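Local coordinates for protein BT_4661 (Bacteroides thetaiotaomicron, PDB 4AK2) that probably binds heparin and heparan sulphate at the bacterial cell surface, this chain being its ligand-binding domain, at residues A[33-45]-A[74-86]. Residues are numbered along the deposited sequence; the frame is centred on the assembly and turned at random. Where two conformers were deposited one is given.
Sequences GGKLNSVKPVPTA and ESTGQITITGLKQ. With IDS (2-O-sulfo-alpha-L-idopyranuronic acid), chain B; SGN (2-deoxy-6-O-sulfo-2-(sulfoamino)-alpha-D-glucopyranose), chain C.
The carboxamide of Gln78 reaches across to the backbone of Lys40, NE2 giving a nearly straight hydrogen bond to Lys40 O at 2.8 Å, within its own amide plane but tilted from that of the carbonyl. CG anti to the backbone N (chi1 -176°) and an extended chain carry the amide to Lys40, while CB rests on Val42 CG1. An alanine here would lack the amide and would probably leave Lys40 O without this donor and Lys40 CB without the NE2 that packs on it. One residue on, Ile79 N donates to Pro41 O at 2.9 Å, while Gln78 CA makes a CA-H...O contact with the same oxygen. Lys40 runs alongside Thr80, and its NZ and Thr80 OG1 share a water. A second water accepts from Ile81 N and lies within bonding distance of Leu36 O and Val39 O, bridging where the backbones part. Beyond it, Leu36 CD1 packs 3.9 Å from Leu84 CB, the two side chains crossing at about a right angle. Neighbouring Lys85 turns to the glycan, its NZ bonding O6A of the iduronate and O3 of the glucosamine. The loop 33-45 thus lies along strand 79-82, the edge of a two-stranded hairpin with 69-72, whose continuation lends Lys85 to the heparin-binding pocket.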
ATOM      1  N   GLY A  33      -2.083   3.534  19.801  1.00 21.01           N
ATOM      2  CA  GLY A  33      -2.141   3.009  21.158  1.00 22.23           C
ATOM      3  C   GLY A  33      -2.869   1.690  21.333  1.00 22.71           C
ATOM      4  O   GLY A  33      -2.948   1.178  22.461  1.00 24.77           O
ATOM      5  N   GLY A  34      -3.316   1.094  20.233  1.00 21.53           N
ATOM      6  CA  GLY A  34      -3.937  -0.230  20.266  1.00 20.92           C
ATOM      7  C   GLY A  34      -3.020  -1.411  20.117  1.00 21.52           C
ATOM      8  O   GLY A  34      -1.802  -1.294  20.199  1.00 21.77           O
ATOM      9  N   LYS A  35      -3.637  -2.564  19.934  1.00 21.33           N
ATOM     10  CA  LYS A  35      -2.943  -3.838  19.896  1.00 21.09           C
ATOM     11  C   LYS A  35      -3.294  -4.567  18.604  1.00 16.88           C
ATOM     12  O   LYS A  35      -4.464  -4.614  18.181  1.00 18.62           O
ATOM     13  CB  LYS A  35      -3.325  -4.706  21.106  1.00 24.47           C
ATOM     14  CG  LYS A  35      -2.938  -4.101  22.468  1.00 29.35           C
ATOM     15  N   LEU A  36      -2.270  -5.164  17.985  1.00 18.68           N
ATOM     16  CA  LEU A  36      -2.487  -5.957  16.758  1.00 17.16           C
ATOM     17  C   LEU A  36      -3.493  -7.101  16.926  1.00 19.02           C
ATOM     18  O   LEU A  36      -4.230  -7.424  15.982  1.00 19.73           O
ATOM     19  CB  LEU A  36      -1.202  -6.534  16.194  1.00 20.41           C
ATOM     20  CG  LEU A  36      -0.188  -5.565  15.666  1.00 20.31           C
ATOM     21  CD1 LEU A  36       1.075  -6.328  15.298  1.00 22.60           C
ATOM     22  CD2 LEU A  36      -0.758  -4.882  14.454  1.00 22.33           C
ATOM     23  N   ASN A  37      -3.508  -7.728  18.106  1.00 18.74           N
ATOM     24  CA  ASN A  37      -4.432  -8.828  18.355  1.00 20.61           C
ATOM     25  C   ASN A  37      -5.908  -8.415  18.458  1.00 22.08           C
ATOM     26  O   ASN A  37      -6.778  -9.280  18.593  1.00 22.28           O
ATOM     27  CB  ASN A  37      -3.959  -9.690  19.533  1.00 22.25           C
ATOM     28  CG  ASN A  37      -4.142  -9.013  20.878  1.00 24.76           C
ATOM     29  OD1 ASN A  37      -4.634  -7.883  20.976  1.00 24.46           O
ATOM     30  ND2 ASN A  37      -3.762  -9.728  21.940  1.00 26.81           N
ATOM     31  N   SER A  38      -6.196  -7.106  18.364  1.00 17.88           N
ATOM     32  CA  SER A  38      -7.598  -6.666  18.368  1.00 18.81           C
ATOM     33  C   SER A  38      -8.215  -6.613  16.985  1.00 16.78           C
ATOM     34  O   SER A  38      -9.415  -6.415  16.868  1.00 23.07           O
ATOM     35  CB  SER A  38      -7.767  -5.307  19.028  1.00 21.63           C
ATOM     36  OG  SER A  38      -7.165  -4.311  18.236  1.00 21.96           O
ATOM     37  N   VAL A  39      -7.412  -6.762  15.938  1.00 16.63           N
ATOM     38  CA  VAL A  39      -7.935  -6.601  14.573  1.00 16.61           C
ATOM     39  C   VAL A  39      -7.650  -7.900  13.838  1.00 16.23           C
ATOM     40  O   VAL A  39      -6.525  -8.127  13.383  1.00 16.10           O
ATOM     41  CB  VAL A  39      -7.267  -5.394  13.861  1.00 18.04           C
ATOM     42  CG1 VAL A  39      -7.720  -5.273  12.420  1.00 20.95           C
ATOM     43  CG2 VAL A  39      -7.601  -4.095  14.584  1.00 21.07           C
ATOM     44  N   LYS A  40      -8.670  -8.747  13.734  1.00 15.17           N
ATOM     45  CA  LYS A  40      -8.538 -10.082  13.150  1.00 15.07           C
ATOM     46  C   LYS A  40      -9.654 -10.213  12.120  1.00 14.07           C
ATOM     47  O   LYS A  40     -10.716 -10.790  12.390  1.00 17.69           O
ATOM     48  CB  LYS A  40      -8.627 -11.178  14.245  1.00 15.53           C
ATOM     49  CG  LYS A  40      -7.495 -11.124  15.259  1.00 17.13           C
ATOM     50  CD  LYS A  40      -7.617 -12.290  16.234  1.00 21.33           C
ATOM     51  CE  LYS A  40      -6.504 -12.269  17.255  1.00 20.46           C
ATOM     52  NZ  LYS A  40      -6.609 -13.464  18.144  1.00 25.75           N
ATOM     53  N   PRO A  41      -9.444  -9.669  10.921  1.00 13.52           N
ATOM     54  CA  PRO A  41     -10.583  -9.557   9.991  1.00 14.76           C
ATOM     55  C   PRO A  41     -11.026 -10.900   9.453  1.00 13.44           C
ATOM     56  O   PRO A  41     -10.218 -11.810   9.200  1.00 14.35           O
ATOM     57  CB  PRO A  41     -10.056  -8.705   8.848  1.00 17.78           C
ATOM     58  CG  PRO A  41      -8.682  -8.361   9.164  1.00 17.78           C
ATOM     59  CD  PRO A  41      -8.237  -8.974  10.468  1.00 15.00           C
ATOM     60  N   VAL A  42     -12.338 -10.978   9.233  1.00 14.55           N
ATOM     61  CA  VAL A  42     -12.926 -12.135   8.579  0.50 13.87           C
ATOM     62  C   VAL A  42     -13.620 -11.690   7.295  1.00 14.11           C
ATOM     63  O   VAL A  42     -14.089 -10.526   7.149  1.00 15.67           O
ATOM     64  CB  VAL A  42     -13.942 -12.895   9.457  0.50 13.97           C
ATOM     65  CG1 VAL A  42     -13.257 -13.599  10.628  0.50 15.97           C
ATOM     66  CG2 VAL A  42     -15.072 -11.962   9.903  0.50 14.76           C
ATOM     67  N   PRO A  43     -13.677 -12.594   6.302  1.00 12.98           N
ATOM     68  CA  PRO A  43     -14.299 -12.178   5.050  1.00 13.15           C
ATOM     69  C   PRO A  43     -15.805 -11.956   5.181  1.00 11.64           C
ATOM     70  O   PRO A  43     -16.502 -12.586   5.996  1.00 14.41           O
ATOM     71  CB  PRO A  43     -13.964 -13.335   4.107  1.00 14.12           C
ATOM     72  CG  PRO A  43     -13.841 -14.518   5.020  1.00 15.42           C
ATOM     73  CD  PRO A  43     -13.192 -13.992   6.270  1.00 15.45           C
ATOM     74  N   THR A  44     -16.302 -11.089   4.325  1.00 11.47           N
ATOM     75  CA  THR A  44     -17.729 -10.696   4.402  0.50 11.47           C
ATOM     76  C   THR A  44     -18.490 -10.839   3.102  1.00 11.12           C
ATOM     77  O   THR A  44     -19.700 -10.660   3.100  1.00 13.15           O
ATOM     78  CB  THR A  44     -17.882  -9.245   4.888  0.50 10.98           C
ATOM     79  OG1 THR A  44     -17.323  -8.354   3.905  0.50 10.59           O
ATOM     80  CG2 THR A  44     -17.244  -9.073   6.265  0.50 13.46           C
ATOM     81  N   ALA A  45     -17.817 -11.196   2.006  1.00 11.29           N
ATOM     82  CA  ALA A  45     -18.489 -11.278   0.694  1.00 11.37           C
ATOM     83  C   ALA A  45     -17.753 -12.234  -0.216  1.00 11.54           C
ATOM     84  O   ALA A  45     -16.519 -12.323  -0.151  1.00 13.13           O
ATOM     85  CB  ALA A  45     -18.590  -9.900   0.012  1.00 12.57           C
ATOM     86  N   GLU A  74      -7.977 -21.613   8.262  1.00 17.30           N
ATOM     87  CA  GLU A  74      -8.229 -22.200   6.936  1.00 18.32           C
ATOM     88  C   GLU A  74      -9.731 -22.327   6.592  1.00 19.04           C
ATOM     89  O   GLU A  74     -10.100 -22.348   5.408  1.00 19.01           O
ATOM     90  CB  GLU A  74      -7.518 -23.563   6.809  1.00 21.74           C
ATOM     91  CG  GLU A  74      -7.501 -24.175   5.404  1.00 26.88           C
ATOM     92  CD  GLU A  74      -7.022 -25.615   5.375  1.00 36.82           C
ATOM     93  OE1 GLU A  74      -7.415 -26.389   6.265  1.00 45.76           O
ATOM     94  OE2 GLU A  74      -6.258 -25.981   4.466  1.00 38.92           O
ATOM     95  N   SER A  75     -10.585 -22.424   7.621  1.00 17.14           N
ATOM     96  CA  SER A  75     -12.043 -22.585   7.443  1.00 19.54           C
ATOM     97  C   SER A  75     -12.754 -21.240   7.441  1.00 20.41           C
ATOM     98  O   SER A  75     -13.629 -20.969   6.610  1.00 23.66           O
ATOM     99  CB  SER A  75     -12.660 -23.440   8.580  1.00 21.30           C
ATOM    100  OG  SER A  75     -14.103 -23.376   8.550  1.00 24.48           O
ATOM    101  N   THR A  76     -12.406 -20.358   8.374  1.00 20.23           N
ATOM    102  CA  THR A  76     -13.174 -19.115   8.490  1.00 18.86           C
ATOM    103  C   THR A  76     -12.587 -17.926   7.708  1.00 16.71           C
ATOM    104  O   THR A  76     -13.259 -16.918   7.449  1.00 17.53           O
ATOM    105  CB  THR A  76     -13.279 -18.653   9.943  1.00 20.80           C
ATOM    106  OG1 THR A  76     -11.983 -18.235  10.369  1.00 18.89           O
ATOM    107  CG2 THR A  76     -13.791 -19.752  10.848  1.00 24.61           C
ATOM    108  N   GLY A  77     -11.331 -18.033   7.330  1.00 15.38           N
ATOM    109  CA  GLY A  77     -10.628 -16.941   6.675  1.00 14.75           C
ATOM    110  C   GLY A  77     -10.159 -15.831   7.609  1.00 13.67           C
ATOM    111  O   GLY A  77      -9.631 -14.834   7.141  1.00 14.44           O
ATOM    112  N   GLN A  78     -10.275 -16.010   8.933  1.00 14.33           N
ATOM    113  CA  GLN A  78      -9.874 -14.961   9.869  1.00 15.32           C
ATOM    114  C   GLN A  78      -8.379 -14.786   9.795  1.00 13.84           C
ATOM    115  O   GLN A  78      -7.637 -15.778   9.922  1.00 15.78           O
ATOM    116  CB  GLN A  78     -10.264 -15.292  11.341  1.00 16.73           C
ATOM    117  CG  GLN A  78      -9.938 -14.144  12.301  1.00 18.46           C
ATOM    118  CD  GLN A  78     -10.739 -14.134  13.621  1.00 26.25           C
ATOM    119  OE1 GLN A  78     -10.792 -15.122  14.313  1.00 22.80           O
ATOM    120  NE2 GLN A  78     -11.333 -12.977  13.978  1.00 28.24           N
ATOM    121  N   ILE A  79      -7.942 -13.551   9.593  1.00 13.96           N
ATOM    122  CA  ILE A  79      -6.497 -13.288   9.501  1.00 13.70           C
ATOM    123  C   ILE A  79      -5.991 -12.751  10.842  1.00 15.29           C
ATOM    124  O   ILE A  79      -6.656 -11.941  11.495  1.00 15.43           O
ATOM    125  CB  ILE A  79      -6.210 -12.186   8.454  1.00 14.13           C
ATOM    126  CG1 ILE A  79      -6.795 -12.568   7.089  1.00 15.27           C
ATOM    127  CG2 ILE A  79      -4.738 -11.823   8.374  1.00 16.26           C
ATOM    128  CD1 ILE A  79      -6.812 -11.422   6.100  1.00 15.11           C
ATOM    129  N   THR A  80      -4.808 -13.204  11.257  1.00 16.14           N
ATOM    130  CA  THR A  80      -4.124 -12.643  12.415  1.00 15.93           C
ATOM    131  C   THR A  80      -2.731 -12.187  12.000  1.00 14.92           C
ATOM    132  O   THR A  80      -1.995 -12.934  11.352  1.00 17.94           O
ATOM    133  CB  THR A  80      -4.005 -13.687  13.556  1.00 17.56           C
ATOM    134  OG1 THR A  80      -5.319 -14.083  13.921  1.00 18.79           O
ATOM    135  CG2 THR A  80      -3.302 -13.087  14.754  1.00 19.22           C
ATOM    136  N   ILE A  81      -2.388 -10.955  12.376  1.00 16.86           N
ATOM    137  CA  ILE A  81      -1.095 -10.373  12.097  1.00 17.78           C
ATOM    138  C   ILE A  81      -0.338 -10.203  13.407  1.00 17.49           C
ATOM    139  O   ILE A  81      -0.903  -9.795  14.412  1.00 18.24           O
ATOM    140  CB  ILE A  81      -1.245  -8.973  11.419  1.00 19.24           C
ATOM    141  CG1 ILE A  81      -2.091  -9.077  10.181  1.00 21.55           C
ATOM    142  CG2 ILE A  81       0.134  -8.445  11.052  1.00 21.83           C
ATOM    143  CD1 ILE A  81      -1.386  -9.736   9.028  1.00 25.50           C
ATOM    144  N   THR A  82       0.966 -10.489  13.363  1.00 17.62           N
ATOM    145  CA  THR A  82       1.847 -10.213  14.504  1.00 18.99           C
ATOM    146  C   THR A  82       3.103  -9.486  14.035  1.00 17.08           C
ATOM    147  O   THR A  82       3.507  -9.612  12.869  1.00 18.99           O
ATOM    148  CB  THR A  82       2.267 -11.495  15.266  1.00 20.73           C
ATOM    149  OG1 THR A  82       2.991 -12.353  14.382  1.00 23.12           O
ATOM    150  CG2 THR A  82       1.042 -12.216  15.812  1.00 21.12           C
ATOM    151  N   GLY A  83       3.704  -8.708  14.929  1.00 18.31           N
ATOM    152  CA  GLY A  83       5.050  -8.136  14.686  1.00 17.74           C
ATOM    153  C   GLY A  83       5.057  -6.839  13.860  1.00 17.69           C
ATOM    154  O   GLY A  83       6.071  -6.158  13.782  1.00 19.83           O
ATOM    155  N   LEU A  84       3.953  -6.503  13.199  1.00 18.00           N
ATOM    156  CA  LEU A  84       3.898  -5.228  12.488  1.00 17.69           C
ATOM    157  C   LEU A  84       4.200  -4.120  13.485  1.00 16.76           C
ATOM    158  O   LEU A  84       3.581  -4.076  14.543  1.00 20.16           O
ATOM    159  CB  LEU A  84       2.500  -5.032  11.862  1.00 17.63           C
ATOM    160  CG  LEU A  84       2.175  -3.714  11.132  1.00 17.47           C
ATOM    161  CD1 LEU A  84       3.125  -3.540   9.956  1.00 18.37           C
ATOM    162  CD2 LEU A  84       0.724  -3.729  10.677  1.00 18.62           C
ATOM    163  N   LYS A  85       5.085  -3.189  13.110  1.00 17.22           N
ATOM    164  CA  LYS A  85       5.488  -2.096  14.009  1.00 18.46           C
ATOM    165  C   LYS A  85       4.591  -0.873  13.933  1.00 16.49           C
ATOM    166  O   LYS A  85       4.048  -0.520  12.868  1.00 16.75           O
ATOM    167  CB  LYS A  85       6.925  -1.700  13.767  1.00 21.30           C
ATOM    168  CG  LYS A  85       7.834  -2.832  14.180  1.00 24.81           C
ATOM    169  CD  LYS A  85       9.220  -2.308  14.490  1.00 28.90           C
ATOM    170  CE  LYS A  85      10.142  -3.385  15.043  1.00 31.15           C
ATOM    171  NZ  LYS A  85      11.511  -2.818  15.049  1.00 34.58           N
ATOM    172  N   GLN A  86       4.445  -0.202  15.056  1.00 18.71           N
ATOM    173  CA  GLN A  86       3.679   1.032  15.106  1.00 17.55           C
ATOM    174  C   GLN A  86       4.232   2.051  14.120  1.00 16.15           C
ATOM    175  O   GLN A  86       5.452   2.156  13.936  1.00 18.16           O
ATOM    176  CB  GLN A  86       3.774   1.661  16.482  1.00 22.97           C
ATOM    177  CG  GLN A  86       3.187   0.893  17.626  1.00 28.16           C
ATOM    178  CD  GLN A  86       3.490   1.621  18.919  1.00 33.47           C
ATOM    179  OE1 GLN A  86       4.375   1.231  19.680  1.00 49.00           O
ATOM    180  NE2 GLN A  86       2.805   2.710  19.138  1.00 27.31           N
TER
HETATM  181  C1  IDS B   6      14.963  -1.183  16.181  1.00 22.91           C
HETATM  182  C2  IDS B   6      15.894  -0.472  17.128  1.00 23.44           C
HETATM  183  C3  IDS B   6      15.482   0.962  17.442  1.00 24.95           C
HETATM  184  C4  IDS B   6      13.973   1.190  17.606  1.00 29.71           C
HETATM  185  C5  IDS B   6      13.126   0.252  16.755  1.00 31.41           C
HETATM  186  C6  IDS B   6      11.649   0.212  17.113  1.00 35.62           C
HETATM  187  O2  IDS B   6      15.921  -1.218  18.356  1.00 26.17           O
HETATM  188  O3  IDS B   6      16.017   1.843  16.442  1.00 31.73           O
HETATM  189  O5  IDS B   6      13.627  -1.082  16.703  1.00 24.82           O
HETATM  190  O6A IDS B   6      11.097  -0.910  17.216  1.00 40.28           O
HETATM  191  O6B IDS B   6      11.020   1.282  17.291  1.00 42.24           O
HETATM  192  S   IDS B   6      17.166  -1.398  19.243  1.00 26.64           S
HETATM  193  O1S IDS B   6      18.006  -2.357  18.516  1.00 33.80           O
HETATM  194  O2S IDS B   6      17.835  -0.074  19.323  1.00 34.69           O
HETATM  195  O3S IDS B   6      16.760  -1.849  20.592  1.00 36.62           O
HETATM  196  C1  SGN C   5      14.384  -1.237  10.944  1.00 20.31           C
HETATM  197  C2  SGN C   5      13.142  -0.936  11.791  1.00 20.62           C
HETATM  198  C3  SGN C   5      13.523  -0.294  13.111  1.00 22.81           C
HETATM  199  C4  SGN C   5      14.541  -1.184  13.819  1.00 18.92           C
HETATM  200  C5  SGN C   5      15.749  -1.515  12.906  1.00 19.45           C
HETATM  201  C6  SGN C   5      16.657  -2.565  13.474  1.00 20.05           C
HETATM  202  N2  SGN C   5      12.238  -0.052  11.094  1.00 20.97           N
HETATM  203  O3  SGN C   5      12.354  -0.247  13.936  1.00 25.46           O
HETATM  204  O4  SGN C   5      15.152  -0.503  14.927  1.00 21.81           O
HETATM  205  O5  SGN C   5      15.270  -2.080  11.665  1.00 20.15           O
HETATM  206  O6  SGN C   5      15.881  -3.723  13.807  1.00 20.28           O
HETATM  207  S1  SGN C   5      11.209  -0.572   9.983  1.00 28.28           S
HETATM  208  O1S SGN C   5      11.946  -0.768   8.767  1.00 41.61           O
HETATM  209  O2S SGN C   5      10.675  -1.785  10.533  1.00 34.60           O
HETATM  210  O3S SGN C   5      10.154   0.615   9.741  1.00 28.96           O
HETATM  211  S2  SGN C   5      16.601  -4.798  14.695  1.00 23.21           S
HETATM  212  O4S SGN C   5      17.059  -4.260  15.992  1.00 26.71           O
HETATM  213  O5S SGN C   5      17.927  -5.224  13.908  1.00 27.19           O
HETATM  214  O6S SGN C   5      15.641  -5.875  14.781  1.00 29.94           O
HETATM  215  O   HOH W   1       0.289   2.985  18.397  1.00 23.96           O
HETATM  216  O   HOH W   2      -4.201  -9.547  14.070  1.00 18.65           O
HETATM  217  O   HOH W   3      -5.775 -15.489  16.242  1.00 24.49           O